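Local coordinates for protein NADPH-quinone reductase (Pediococcus pentosaceus ATCC 25745, PDB 3HA2) that probably binds FMN and transfers electrons from NAD(P)H to quinones through a flavodoxin-like domain, at residues A[44-49]-A[80-85]; A[19-24]-A[143-148]. All coordinates share one frame; numbering follows the deposited sequence.

Two aromatic contacts show how the flavodoxin-like part of a longer protein joins elements distant in sequence around a five-stranded parallel sheet. Along the sequence, interaction 2 opens first with helix 18-25 and closes last with the loop between strand 135-143 and helix 150-165; both halves of interaction 1, helix 42-50 and the short helix 80-83, fall between them. The contacts lie on opposite sides of the chain's centre, their own centres about 30 Å apart and their nearest atoms about 14 Å apart. They therefore do not touch, and each ties its own end of the domain, with phenylalanine rings as the main partners in both.

Interaction 1. Residues A[44-49]-A[80-85]; sequences QEQSLL and TKFATG. With SO4 (sulfate ion), chain D.
Gln46 lies flat over the ring of Phe82, a clear case of a polar side chain spending its hydrocarbon and its amide on an aromatic face. Within the flavodoxin-like domain this fastens the short helix 80-83, which follows helix 68-77, to helix 42-50. The glutamine can be followed outward along that face. CB begins at the far rim of the ring, 3.8 Å from Phe82 CZ. CG sits almost exactly above the middle, 3.6 Å from the ring centroid and 5° off the normal, a CH-pi contact. Beyond it the extended chain carries CD over the CG and CD1 side, 3.7 Å from Phe82 CG, with the amide plane within 5° of the ring plane. At the tip the branches part: OE1 lies 3.8 Å from Phe82 CD1, whereas NE2 passes over the root of the ring, 3.6 Å from Phe82 CG. NE2 also donates to the backbone oxygen of Val77, a bond that helps fix the rotation of the stacked amide.

The two side chains run in opposite directions, each reaching back toward the other's backbone; Phe82 does so with CG anti to its own N (chi1 179°). Leu49, one turn along from Gln46, adds its CD1 3.9 Å from Phe82 CE2 and also packs on Trp73 and Val77 of helix 68-77. At the start of helix 80-83 a sulfate, probably from the crystallisation liquor, accepts hydrogen bonds from the backbone N atoms of Thr80 and Lys81, the former at 2.8 Å to O3.

No hydrogen bond crosses between the two segments, so the join rests on the CH-pi contact, the stacked amide and the apolar touch of Leu49: the glutamine can cover a buried ring like an apolar residue while its NH2 still meets a backbone carbonyl.

Interaction 2. Residues A[19-24]-A[143-148]; sequences PFFKAA and HQFLYL
An aromatic cluster of Phe20, Phe21 and Phe145 joins helix 18-25 of the flavodoxin-like fold to the loop that leads from strand 135-143, at the sheet's outer margin, into helix 150-165. Phe145 meets both helix residues and plays a different part toward each. Toward Phe20 it presents an edge: its CE2 comes down over the Phe20 face, offset toward the rim and 3.6 Å from Phe20 CG, in a T-shaped pair with centroids 5.1 Å apart and planes at 65°. Toward Phe21 it offers its face instead. There Phe21 CE2 lies above the middle of the Phe145 ring, and the planes meet at 55°.

With chi1 near 180° the Phe145 ring points away from its own backbone N and is turned toward helix 18-25. Phe20 and Phe21, neighbours that both carry CG beside their backbone N, take opposite roles: Phe20 receives an edge on its face, and Phe21 gives its edge to the Phe145 face. Helix 150-165 completes the surroundings, with Leu156 against both Phe21 and Phe145, and Tyr160 edge-to-face with Phe21.

Were Phe145 an alanine, the shared ring would be gone, and Phe20 would probably lose the edge on its face and be freer to turn, while Phe21 would lose the face it points into. No hydrogen bond spans the segments, so the join rests on van der Waals contact and edge-to-face ring packing. The next loop residue extends the apolar contact at the more exposed side, where Leu146 CD2 rests 3.9 Å from Phe20 CE2.

Interaction 1. Residues A[44-49]-A[80-85]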
loop_
_atom_site.group_PDB
_atom_site.type_symbol
_atom_site.label_atom_id
_atom_site.label_comp_id
_atom_site.label_asym_id
_atom_site.label_seq_id
_atom_site.Cartn_x
_atom_site.Cartn_y
_atom_site.Cartn_z
ATOM N N GLN A 44 -8.130 -0.335 21.613
ATOM C CA GLN A 44 -7.494 -1.612 21.957
ATOM C C GLN A 44 -6.207 -1.842 21.171
ATOM O O GLN A 44 -5.218 -2.296 21.748
ATOM C CB GLN A 44 -8.451 -2.809 21.828
ATOM C CG GLN A 44 -7.767 -4.215 21.739
ATOM C CD GLN A 44 -7.052 -4.723 23.020
ATOM O OE1 GLN A 44 -6.303 -3.992 23.697
ATOM N NE2 GLN A 44 -7.252 -6.015 23.320
ATOM N N GLU A 45 -6.221 -1.530 19.872
ATOM C CA GLU A 45 -5.027 -1.649 19.044
ATOM C C GLU A 45 -3.922 -0.699 19.522
ATOM O O GLU A 45 -2.743 -1.091 19.618
ATOM C CB GLU A 45 -5.356 -1.397 17.561
ATOM C CG GLU A 45 -6.381 -2.380 16.954
ATOM C CD GLU A 45 -5.881 -3.828 16.903
ATOM O OE1 GLU A 45 -4.689 -4.040 16.579
ATOM O OE2 GLU A 45 -6.689 -4.755 17.177
ATOM N N GLN A 46 -4.296 0.544 19.834
ATOM C CA GLN A 46 -3.317 1.503 20.362
ATOM C C GLN A 46 -2.750 1.027 21.690
ATOM O O GLN A 46 -1.548 1.156 21.938
ATOM C CB GLN A 46 -3.933 2.898 20.499
ATOM C CG GLN A 46 -4.013 3.601 19.151
ATOM C CD GLN A 46 -4.670 4.965 19.234
ATOM O OE1 GLN A 46 -5.104 5.382 20.296
ATOM N NE2 GLN A 46 -4.776 5.647 18.096
ATOM N N SER A 47 -3.616 0.462 22.530
ATOM C CA SER A 47 -3.183 -0.090 23.806
ATOM C C SER A 47 -2.126 -1.172 23.617
ATOM O O SER A 47 -1.121 -1.182 24.323
ATOM C CB SER A 47 -4.351 -0.662 24.590
ATOM O OG SER A 47 -3.887 -1.079 25.862
ATOM N N LEU A 48 -2.362 -2.083 22.675
ATOM C CA LEU A 48 -1.396 -3.158 22.413
ATOM C C LEU A 48 -0.065 -2.608 21.920
ATOM O O LEU A 48 1.001 -3.067 22.339
ATOM C CB LEU A 48 -1.970 -4.165 21.411
ATOM C CG LEU A 48 -3.113 -5.044 21.926
ATOM C CD1 LEU A 48 -3.649 -5.890 20.771
ATOM C CD2 LEU A 48 -2.637 -5.950 23.069
ATOM N N LEU A 49 -0.112 -1.621 21.030
ATOM C CA LEU A 49 1.125 -0.981 20.571
ATOM C C LEU A 49 1.933 -0.387 21.720
ATOM O O LEU A 49 3.154 -0.587 21.803
ATOM C CB LEU A 49 0.834 0.090 19.530
ATOM C CG LEU A 49 0.314 -0.467 18.206
ATOM C CD1 LEU A 49 -0.340 0.667 17.434
ATOM C CD2 LEU A 49 1.431 -1.056 17.390
ATOM N N THR A 80 -2.450 10.964 13.373
ATOM C CA THR A 80 -1.490 12.034 13.605
ATOM C C THR A 80 -1.258 12.229 15.097
ATOM O O THR A 80 -0.104 12.318 15.537
ATOM C CB THR A 80 -2.001 13.342 12.976
ATOM O OG1 THR A 80 -2.170 13.121 11.575
ATOM C CG2 THR A 80 -1.033 14.473 13.187
ATOM N N LYS A 81 -2.354 12.286 15.863
ATOM C CA LYS A 81 -2.335 12.529 17.316
ATOM C C LYS A 81 -1.534 11.466 18.070
ATOM O O LYS A 81 -0.820 11.769 19.023
ATOM C CB LYS A 81 -3.776 12.569 17.857
ATOM C CG LYS A 81 -3.945 13.127 19.280
ATOM C CD LYS A 81 -5.274 12.656 19.901
ATOM C CE LYS A 81 -5.824 13.592 20.972
ATOM N NZ LYS A 81 -4.809 14.335 21.785
ATOM N N PHE A 82 -1.654 10.220 17.633
ATOM C CA PHE A 82 -1.028 9.095 18.332
ATOM C C PHE A 82 0.410 8.858 17.851
ATOM O O PHE A 82 1.359 8.861 18.652
ATOM C CB PHE A 82 -1.903 7.846 18.144
ATOM C CG PHE A 82 -1.356 6.599 18.786
ATOM C CD1 PHE A 82 -1.434 6.409 20.162
ATOM C CD2 PHE A 82 -0.816 5.582 18.002
ATOM C CE1 PHE A 82 -0.942 5.244 20.762
ATOM C CE2 PHE A 82 -0.311 4.411 18.591
ATOM C CZ PHE A 82 -0.391 4.234 19.966
ATOM N N ALA A 83 0.563 8.690 16.541
ATOM C CA ALA A 83 1.821 8.249 15.944
ATOM C C ALA A 83 2.819 9.374 15.726
ATOM O O ALA A 83 4.024 9.129 15.682
ATOM C CB ALA A 83 1.552 7.509 14.645
ATOM N N THR A 84 2.314 10.604 15.586
ATOM C CA THR A 84 3.170 11.802 15.490
ATOM C C THR A 84 2.655 12.870 16.462
ATOM O O THR A 84 2.568 12.613 17.661
ATOM C CB THR A 84 3.290 12.302 14.020
ATOM O OG1 THR A 84 1.991 12.568 13.479
ATOM C CG2 THR A 84 3.984 11.227 13.141
ATOM N N GLY A 85 2.288 14.037 15.938
ATOM C CA GLY A 85 1.716 15.134 16.744
ATOM C C GLY A 85 2.630 15.512 17.884
ATOM O O GLY A 85 3.830 15.747 17.679
HETATM S S SO4 D . -5.826 12.496 13.329
HETATM O O1 SO4 D . -6.121 13.772 12.664
HETATM O O2 SO4 D . -7.086 11.774 13.543
HETATM O O3 SO4 D . -4.989 11.674 12.443
HETATM O O4 SO4 D . -5.153 12.750 14.617
#

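Interaction 2. Residues A[19-24]-A[143-148]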
loop_
_atom_site.group_PDB
_atom_site.type_symbol
_atom_site.label_atom_id
_atom_site.label_comp_id
_atom_site.label_asym_id
_atom_site.label_seq_id
_atom_site.Cartn_x
_atom_site.Cartn_y
_atom_site.Cartn_z
ATOM N N PRO A 19 -0.756 -21.133 10.591
ATOM C CA PRO A 19 -0.602 -21.992 11.760
ATOM C C PRO A 19 0.846 -22.396 12.060
ATOM O O PRO A 19 1.180 -22.612 13.228
ATOM C CB PRO A 19 -1.442 -23.231 11.411
ATOM C CG PRO A 19 -2.428 -22.740 10.406
ATOM C CD PRO A 19 -1.695 -21.720 9.611
ATOM N N PHE A 20 1.687 -22.508 11.029
ATOM C CA PHE A 20 3.103 -22.874 11.228
ATOM C C PHE A 20 3.801 -21.795 12.057
ATOM O O PHE A 20 4.599 -22.095 12.942
ATOM C CB PHE A 20 3.853 -22.995 9.891
ATOM C CG PHE A 20 3.551 -24.244 9.107
ATOM C CD1 PHE A 20 4.341 -25.380 9.254
ATOM C CD2 PHE A 20 2.518 -24.262 8.170
ATOM C CE1 PHE A 20 4.087 -26.540 8.516
ATOM C CE2 PHE A 20 2.259 -25.410 7.419
ATOM C CZ PHE A 20 3.044 -26.554 7.596
ATOM N N PHE A 21 3.516 -20.539 11.722
ATOM C CA PHE A 21 4.146 -19.387 12.365
ATOM C C PHE A 21 3.613 -19.196 13.790
ATOM O O PHE A 21 4.373 -18.931 14.722
ATOM C CB PHE A 21 3.962 -18.145 11.488
ATOM C CG PHE A 21 4.810 -18.176 10.239
ATOM C CD1 PHE A 21 6.035 -17.529 10.208
ATOM C CD2 PHE A 21 4.413 -18.910 9.123
ATOM C CE1 PHE A 21 6.849 -17.580 9.078
ATOM C CE2 PHE A 21 5.217 -18.970 7.987
ATOM C CZ PHE A 21 6.437 -18.298 7.966
ATOM N N LYS A 22 2.308 -19.373 13.958
ATOM C CA LYS A 22 1.703 -19.264 15.275
ATOM C C LYS A 22 2.327 -20.334 16.164
ATOM O O LYS A 22 2.782 -20.041 17.275
ATOM C CB LYS A 22 0.174 -19.412 15.180
ATOM C CG LYS A 22 -0.607 -19.271 16.493
ATOM C CD LYS A 22 -2.072 -19.682 16.260
ATOM C CE LYS A 22 -3.034 -19.203 17.328
ATOM N NZ LYS A 22 -2.674 -19.653 18.701
ATOM N N ALA A 23 2.391 -21.570 15.663
ATOM C CA ALA A 23 2.942 -22.664 16.459
ATOM C C ALA A 23 4.392 -22.398 16.856
ATOM O O ALA A 23 4.824 -22.813 17.926
ATOM C CB ALA A 23 2.819 -24.007 15.724
ATOM N N ALA A 24 5.123 -21.686 15.996
ATOM C CA ALA A 24 6.553 -21.451 16.196
ATOM C C ALA A 24 6.864 -20.510 17.361
ATOM O O ALA A 24 7.943 -20.579 17.954
ATOM C CB ALA A 24 7.187 -20.935 14.909
ATOM N N HIS A 143 9.217 -16.667 0.971
ATOM C CA HIS A 143 8.848 -16.961 -0.410
ATOM C C HIS A 143 8.469 -18.436 -0.600
ATOM O O HIS A 143 9.296 -19.321 -0.394
ATOM C CB HIS A 143 9.999 -16.605 -1.339
ATOM C CG HIS A 143 10.324 -15.148 -1.382
ATOM N ND1 HIS A 143 11.475 -14.629 -0.830
ATOM C CD2 HIS A 143 9.669 -14.106 -1.936
ATOM C CE1 HIS A 143 11.512 -13.327 -1.035
ATOM N NE2 HIS A 143 10.433 -12.983 -1.710
ATOM N N GLN A 144 7.206 -18.672 -0.960
ATOM C CA GLN A 144 6.687 -20.026 -1.294
ATOM C C GLN A 144 6.823 -20.997 -0.127
ATOM O O GLN A 144 7.234 -22.152 -0.295
ATOM C CB GLN A 144 7.342 -20.575 -2.565
ATOM C CG GLN A 144 7.084 -19.694 -3.801
ATOM C CD GLN A 144 7.728 -20.223 -5.083
ATOM O OE1 GLN A 144 8.790 -20.839 -5.068
ATOM N NE2 GLN A 144 7.065 -19.977 -6.206
ATOM N N PHE A 145 6.445 -20.527 1.062
ATOM C CA PHE A 145 6.671 -21.303 2.273
ATOM C C PHE A 145 6.163 -22.734 2.167
ATOM O O PHE A 145 6.854 -23.667 2.573
ATOM C CB PHE A 145 6.038 -20.654 3.499
ATOM C CG PHE A 145 6.239 -21.448 4.750
ATOM C CD1 PHE A 145 7.416 -21.324 5.488
ATOM C CD2 PHE A 145 5.277 -22.350 5.173
ATOM C CE1 PHE A 145 7.610 -22.078 6.649
ATOM C CE2 PHE A 145 5.476 -23.124 6.319
ATOM C CZ PHE A 145 6.650 -22.985 7.055
ATOM N N LEU A 146 4.956 -22.901 1.640
ATOM C CA LEU A 146 4.335 -24.236 1.607
ATOM C C LEU A 146 5.011 -25.195 0.638
ATOM O O LEU A 146 4.819 -26.401 0.749
ATOM C CB LEU A 146 2.836 -24.154 1.271
ATOM C CG LEU A 146 1.908 -23.599 2.353
ATOM C CD1 LEU A 146 0.505 -23.492 1.774
ATOM C CD2 LEU A 146 1.921 -24.466 3.614
ATOM N N TYR A 147 5.780 -24.645 -0.303
ATOM C CA TYR A 147 6.482 -25.445 -1.317
ATOM C C TYR A 147 7.864 -25.902 -0.846
ATOM O O TYR A 147 8.433 -26.845 -1.405
ATOM C CB TYR A 147 6.587 -24.676 -2.653
ATOM C CG TYR A 147 7.379 -25.443 -3.687
ATOM C CD1 TYR A 147 6.848 -26.592 -4.276
ATOM C CD2 TYR A 147 8.693 -25.068 -4.022
ATOM C CE1 TYR A 147 7.576 -27.334 -5.190
ATOM C CE2 TYR A 147 9.440 -25.822 -4.930
ATOM C CZ TYR A 147 8.865 -26.944 -5.514
ATOM O OH TYR A 147 9.584 -27.702 -6.402
ATOM N N LEU A 148 8.398 -25.253 0.190
ATOM C CA LEU A 148 9.760 -25.537 0.660
ATOM C C LEU A 148 9.847 -26.944 1.220
ATOM O O LEU A 148 8.876 -27.432 1.796
ATOM C CB LEU A 148 10.176 -24.545 1.752
ATOM C CG LEU A 148 10.147 -23.044 1.477
ATOM C CD1 LEU A 148 10.491 -22.307 2.776
ATOM C CD2 LEU A 148 11.103 -22.656 0.357
#